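Local coordinates for protein GTP cyclohydrolase 1 type 2 homolog (Escherichia coli, Escherichia coli O157:H7, PDB 1NMO) that binds a dinuclear metal centre, forms a toroidal hexamer and may take part in degrading radiation-damaged nucleotides, at residues 130-135 against 164-169; 185-190 against 206-211. All blocks are in the same frame, centred on the assembly; numbering follows the deposited sequence.

Both contacts belong to one mixed beta-sheet, and together they illustrate how a sheet changes from antiparallel to parallel pairing across a single strand. Contact 1 joins strand 128-137 to strand 165-170 in antiparallel fashion; contact 2 pairs strands 189-192 and 209-212 in parallel. Strands 165-170 and 189-192 are neighbours, so the contact centres lie only 10 Å apart. Asp188 ties the two together: its OD2 lies 2.7 Å from Gln166 N, and its N lies 2.7 Å from Arg167 O, both probable hydrogen bonds. Contact 1 is remote from the metal site; in contact 2 the Phe190 side chain is about 12 Å from a bound iron ion, too far to be a ligand.

Contact 1 of 2, residues 130-135 against 164-169; sequences WGELTM and VVQRVA
Trp130 and Arg167 meet with the guanidinium against the outer rim of the indole's six-membered ring, at CZ3 and CH2, the planes 30° apart. Trp130 CZ3 sits over the centre of the guanidinium, 3.6 Å from Arg167 CZ, while Arg167 NH1 lies over the ring face. The Arg167 chain leaves the backbone with CG anti to N and then bends at chi3 (-65°), which turns NE out of the extended course. Glu132 OE2 approaches the same guanidinium near its plane, making a long salt bridge of 3.7 Å to Arg167 NH2. One flat cation thus has an aromatic partner on a face and a carboxylate at its edge. Beyond this cluster Trp130 CB touches Ala169 CB at 4.0 Å. Leu133 CD1 packs on Val165 CG1 at 3.8 Å, and Leu133 CG lies near Val168 CG2. The two backbones are joined by an antiparallel ladder: Gly131 N donates to Val168 O at 2.9 Å, Val168 N to Gly131 O at 2.7 Å, and Leu133 N to Gln166 O. Strand 118-123 flanks the pair beside 130-133, Met121 touching Trp130 and Glu132, while strand 189-192 adjoins 165-169, with Ala189 against Val165 and Ile191 against Val168.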
loop_
_atom_site.group_PDB
_atom_site.type_symbol
_atom_site.label_atom_id
_atom_site.label_comp_id
_atom_site.label_asym_id
_atom_site.label_seq_id
_atom_site.Cartn_x
_atom_site.Cartn_y
_atom_site.Cartn_z
ATOM N N TRP A 130 -0.006 40.738 10.716
ATOM C CA TRP A 130 -1.330 40.420 10.166
ATOM C C TRP A 130 -1.421 41.121 8.817
ATOM O O TRP A 130 -0.617 41.985 8.511
ATOM C CB TRP A 130 -2.495 40.900 11.050
ATOM C CG TRP A 130 -2.682 42.435 11.092
ATOM C CD1 TRP A 130 -2.144 43.306 12.014
ATOM C CD2 TRP A 130 -3.482 43.240 10.203
ATOM N NE1 TRP A 130 -2.557 44.595 11.751
ATOM C CE2 TRP A 130 -3.388 44.580 10.654
ATOM C CE3 TRP A 130 -4.281 42.960 9.068
ATOM C CZ2 TRP A 130 -4.072 45.645 10.022
ATOM C CZ3 TRP A 130 -4.985 44.069 8.423
ATOM C CH2 TRP A 130 -4.866 45.359 8.915
ATOM N N GLY A 131 -2.363 40.716 7.998
ATOM C CA GLY A 131 -2.544 41.383 6.719
ATOM C C GLY A 131 -3.676 40.712 5.951
ATOM O O GLY A 131 -4.538 40.049 6.576
ATOM N N GLU A 132 -3.632 40.841 4.624
ATOM C CA GLU A 132 -4.642 40.272 3.768
ATOM C C GLU A 132 -4.165 39.582 2.510
ATOM O O GLU A 132 -3.249 40.038 1.777
ATOM C CB GLU A 132 -5.622 41.359 3.305
ATOM C CG GLU A 132 -6.178 42.277 4.409
ATOM C CD GLU A 132 -7.335 43.168 3.920
ATOM O OE1 GLU A 132 -7.396 43.521 2.702
ATOM O OE2 GLU A 132 -8.178 43.493 4.772
ATOM N N LEU A 133 -4.792 38.455 2.246
ATOM C CA LEU A 133 -4.477 37.768 0.999
ATOM C C LEU A 133 -4.910 38.759 -0.095
ATOM O O LEU A 133 -5.997 39.372 -0.013
ATOM C CB LEU A 133 -5.340 36.518 0.849
ATOM C CG LEU A 133 -4.879 35.375 1.716
ATOM C CD1 LEU A 133 -6.046 34.389 1.889
ATOM C CD2 LEU A 133 -3.653 34.728 1.069
ATOM N N THR A 134 -4.050 38.940 -1.090
ATOM C CA THR A 134 -4.337 39.788 -2.212
ATOM C C THR A 134 -5.358 39.065 -3.073
ATOM O O THR A 134 -5.761 39.562 -4.089
ATOM C CB THR A 134 -3.098 40.027 -3.071
ATOM O OG1 THR A 134 -2.332 38.819 -3.147
ATOM C CG2 THR A 134 -2.267 41.173 -2.482
HETATM N N MSE A 135 -5.746 37.866 -2.720
HETATM C CA MSE A 135 -6.803 37.262 -3.507
HETATM C C MSE A 135 -7.555 36.398 -2.541
HETATM O O MSE A 135 -7.296 35.176 -2.451
HETATM C CB MSE A 135 -6.251 36.456 -4.661
HETATM C CG MSE A 135 -7.271 36.416 -5.805
HETATM SE SE MSE A 135 -6.987 34.897 -7.086
HETATM C CE MSE A 135 -7.265 33.373 -5.864
ATOM N N VAL A 164 -15.164 33.034 3.292
ATOM C CA VAL A 164 -14.054 33.525 2.490
ATOM C C VAL A 164 -13.000 34.010 3.466
ATOM O O VAL A 164 -13.329 34.559 4.531
ATOM C CB VAL A 164 -14.500 34.676 1.581
ATOM C CG1 VAL A 164 -13.300 35.173 0.737
ATOM C CG2 VAL A 164 -15.605 34.144 0.625
ATOM N N VAL A 165 -11.745 33.781 3.142
ATOM C CA VAL A 165 -10.681 34.246 4.014
ATOM C C VAL A 165 -10.039 35.461 3.368
ATOM O O VAL A 165 -9.517 35.405 2.232
ATOM C CB VAL A 165 -9.572 33.206 4.167
ATOM C CG1 VAL A 165 -8.342 33.836 4.826
ATOM C CG2 VAL A 165 -10.053 32.084 4.980
ATOM N N GLN A 166 -10.026 36.558 4.097
ATOM C CA GLN A 166 -9.377 37.762 3.559
ATOM C C GLN A 166 -8.238 38.235 4.480
ATOM O O GLN A 166 -7.117 38.365 4.048
ATOM C CB GLN A 166 -10.425 38.923 3.377
ATOM C CG GLN A 166 -9.717 40.278 3.178
ATOM C CD GLN A 166 -10.473 41.209 2.253
ATOM O OE1 GLN A 166 -9.871 42.033 1.530
ATOM N NE2 GLN A 166 -11.778 41.094 2.260
ATOM N N ARG A 167 -8.564 38.484 5.749
ATOM C CA ARG A 167 -7.614 38.994 6.745
ATOM C C ARG A 167 -7.022 37.811 7.462
ATOM O O ARG A 167 -7.735 36.924 7.918
ATOM C CB ARG A 167 -8.368 39.967 7.707
ATOM C CG ARG A 167 -7.577 40.473 8.902
ATOM C CD ARG A 167 -8.450 41.531 9.678
ATOM N NE ARG A 167 -8.626 42.661 8.764
ATOM C CZ ARG A 167 -8.469 43.935 9.106
ATOM N NH1 ARG A 167 -8.158 44.243 10.370
ATOM N NH2 ARG A 167 -8.521 44.888 8.146
ATOM N N VAL A 168 -5.711 37.798 7.569
ATOM C CA VAL A 168 -4.970 36.673 8.143
ATOM C C VAL A 168 -3.889 37.091 9.162
ATOM O O VAL A 168 -3.470 38.267 9.183
ATOM C CB VAL A 168 -4.265 35.996 6.967
ATOM C CG1 VAL A 168 -3.400 34.901 7.448
ATOM C CG2 VAL A 168 -5.303 35.452 6.028
ATOM N N ALA A 169 -3.475 36.208 10.076
ATOM C CA ALA A 169 -2.325 36.642 10.896
ATOM C C ALA A 169 -1.497 35.348 10.926
ATOM O O ALA A 169 -2.024 34.285 10.595
ATOM C CB ALA A 169 -2.725 37.119 12.300
#

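Contact 2 of 2, residues 185-190 against 206-211; sequences FGVDAF and QGLHFY
A beta-alpha-beta unit, strand 189-192, helix 197-205 and strand 209-212, brings Ala189 and Phe190 alongside His209 and Phe210 as parallel neighbours. Three backbone hydrogen bonds zigzag between the chains. His209 N donates to Asp188 O at 2.9 Å, Phe190 N returns a bond of 2.9 Å to His209 O, and Tyr211 N reaches Phe190 O over a longer 3.2 Å.

On one face of the sheet the two phenylalanines lie side by side and point the same way. Each has CG anti to its backbone N (chi1 176° in Phe190, 165° in Phe210), a shared conformation that starts both side chains out in a similar direction. Phe190 CD2 approaches Phe210 CD1 at 4.0 Å, in the plane of the Phe210 ring and at its edge. Leu208 adds one methyl, CD1, between Val187 and Phe190: chi1 (61°) sets CG between the backbone N and the carbonyl carbon, and from CG the CD1 methyl touches Val187 CG2 at 3.8 Å and Phe190 CB at 4.0 Å. Ile179 of helix 179-185 packs on both phenylalanines.

Ala189, on the other face, sets its small CB against His209 CB at 3.8 Å and meets the edge of the Tyr211 ring at CE1. Trp156 stacks on Tyr211 and hydrogen-bonds to His209 ND1; His209 NE2 is paired with Pro162 O, and Tyr211 OH with Gly139 O.

The chemistry therefore differs between the faces. Leucine and phenylalanine carbons meet through apolar packing on one, whereas the buried imidazole and phenol on the other have their polar atoms satisfied by partners beyond the two strands. With both imidazole nitrogens so engaged, the His209 ring is probably fixed in its rotation.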
loop_
_atom_site.group_PDB
_atom_site.type_symbol
_atom_site.label_atom_id
_atom_site.label_comp_id
_atom_site.label_asym_id
_atom_site.label_seq_id
_atom_site.Cartn_x
_atom_site.Cartn_y
_atom_site.Cartn_z
ATOM N N PHE A 185 -7.735 40.148 18.094
ATOM C CA PHE A 185 -7.451 41.197 17.121
ATOM C C PHE A 185 -8.499 41.255 16.013
ATOM O O PHE A 185 -8.961 42.353 15.636
ATOM C CB PHE A 185 -6.071 40.985 16.532
ATOM C CG PHE A 185 -5.641 42.088 15.627
ATOM C CD1 PHE A 185 -5.097 43.259 16.155
ATOM C CD2 PHE A 185 -5.864 41.988 14.275
ATOM C CE1 PHE A 185 -4.790 44.339 15.330
ATOM C CE2 PHE A 185 -5.575 43.029 13.429
ATOM C CZ PHE A 185 -5.035 44.225 13.948
ATOM N N GLY A 186 -8.898 40.075 15.514
ATOM C CA GLY A 186 -9.908 39.951 14.468
ATOM C C GLY A 186 -9.292 39.501 13.154
ATOM O O GLY A 186 -8.755 40.303 12.358
ATOM N N VAL A 187 -9.309 38.210 12.883
ATOM C CA VAL A 187 -8.777 37.792 11.594
ATOM C C VAL A 187 -9.713 36.699 11.086
ATOM O O VAL A 187 -10.528 36.220 11.849
ATOM C CB VAL A 187 -7.375 37.219 11.760
ATOM C CG1 VAL A 187 -6.414 38.328 12.231
ATOM C CG2 VAL A 187 -7.429 36.027 12.831
ATOM N N ASP A 188 -9.605 36.295 9.819
ATOM C CA ASP A 188 -10.465 35.211 9.370
ATOM C C ASP A 188 -9.607 33.919 9.483
ATOM O O ASP A 188 -10.139 32.808 9.682
ATOM C CB ASP A 188 -10.843 35.365 7.888
ATOM C CG ASP A 188 -11.456 36.709 7.548
ATOM O OD1 ASP A 188 -12.189 37.253 8.390
ATOM O OD2 ASP A 188 -11.237 37.204 6.417
ATOM N N ALA A 189 -8.286 34.039 9.341
ATOM C CA ALA A 189 -7.462 32.824 9.426
ATOM C C ALA A 189 -6.158 33.091 10.174
ATOM O O ALA A 189 -5.684 34.266 10.221
ATOM C CB ALA A 189 -7.192 32.318 8.060
ATOM N N PHE A 190 -5.617 32.041 10.808
ATOM C CA PHE A 190 -4.310 32.132 11.547
ATOM C C PHE A 190 -3.537 30.965 11.034
ATOM O O PHE A 190 -4.076 29.845 10.966
ATOM C CB PHE A 190 -4.468 32.019 13.082
ATOM C CG PHE A 190 -3.160 32.023 13.819
ATOM C CD1 PHE A 190 -2.319 33.133 13.794
ATOM C CD2 PHE A 190 -2.747 30.893 14.566
ATOM C CE1 PHE A 190 -1.077 33.157 14.500
ATOM C CE2 PHE A 190 -1.543 30.896 15.264
ATOM C CZ PHE A 190 -0.681 32.049 15.236
ATOM N N GLN A 206 -13.728 30.334 18.339
ATOM C CA GLN A 206 -13.620 31.739 17.960
ATOM C C GLN A 206 -13.896 31.930 16.471
ATOM O O GLN A 206 -13.742 33.034 15.967
ATOM C CB GLN A 206 -12.261 32.338 18.399
ATOM C CG GLN A 206 -12.164 32.502 19.951
ATOM C CD GLN A 206 -10.699 32.689 20.511
ATOM O OE1 GLN A 206 -9.709 32.174 19.940
ATOM N NE2 GLN A 206 -10.576 33.371 21.660
ATOM N N GLY A 207 -14.323 30.875 15.763
ATOM C CA GLY A 207 -14.659 31.046 14.345
ATOM C C GLY A 207 -13.597 31.446 13.299
ATOM O O GLY A 207 -13.851 32.224 12.366
ATOM N N LEU A 208 -12.369 30.936 13.406
ATOM C CA LEU A 208 -11.415 31.272 12.364
ATOM C C LEU A 208 -10.826 29.980 11.782
ATOM O O LEU A 208 -10.903 28.916 12.388
ATOM C CB LEU A 208 -10.319 32.192 12.866
ATOM C CG LEU A 208 -9.454 31.637 13.976
ATOM C CD1 LEU A 208 -8.226 32.536 14.230
ATOM C CD2 LEU A 208 -10.269 31.606 15.195
ATOM N N HIS A 209 -10.332 30.095 10.554
ATOM C CA HIS A 209 -9.712 29.018 9.854
ATOM C C HIS A 209 -8.332 28.897 10.461
ATOM O O HIS A 209 -7.638 29.917 10.579
ATOM C CB HIS A 209 -9.552 29.375 8.368
ATOM C CG HIS A 209 -10.828 29.316 7.591
ATOM N ND1 HIS A 209 -11.423 28.123 7.234
ATOM C CD2 HIS A 209 -11.659 30.305 7.161
ATOM C CE1 HIS A 209 -12.579 28.371 6.624
ATOM N NE2 HIS A 209 -12.744 29.686 6.567
ATOM N N PHE A 210 -7.904 27.674 10.807
ATOM C CA PHE A 210 -6.567 27.505 11.370
ATOM C C PHE A 210 -5.795 26.520 10.491
ATOM O O PHE A 210 -6.381 25.541 10.063
ATOM C CB PHE A 210 -6.609 26.978 12.830
ATOM C CG PHE A 210 -5.310 26.479 13.274
ATOM C CD1 PHE A 210 -4.266 27.361 13.521
ATOM C CD2 PHE A 210 -5.066 25.115 13.341
ATOM C CE1 PHE A 210 -2.973 26.913 13.839
ATOM C CE2 PHE A 210 -3.772 24.651 13.654
ATOM C CZ PHE A 210 -2.730 25.567 13.900
ATOM N N TYR A 211 -4.519 26.788 10.234
ATOM C CA TYR A 211 -3.642 25.954 9.398
ATOM C C TYR A 211 -2.360 25.710 10.196
ATOM O O TYR A 211 -1.785 26.682 10.723
ATOM C CB TYR A 211 -3.192 26.688 8.110
ATOM C CG TYR A 211 -4.350 27.100 7.278
ATOM C CD1 TYR A 211 -5.102 28.189 7.613
ATOM C CD2 TYR A 211 -4.786 26.270 6.247
ATOM C CE1 TYR A 211 -6.317 28.435 6.942
ATOM C CE2 TYR A 211 -5.947 26.498 5.564
ATOM C CZ TYR A 211 -6.733 27.581 5.912
ATOM O OH TYR A 211 -7.950 27.761 5.212
#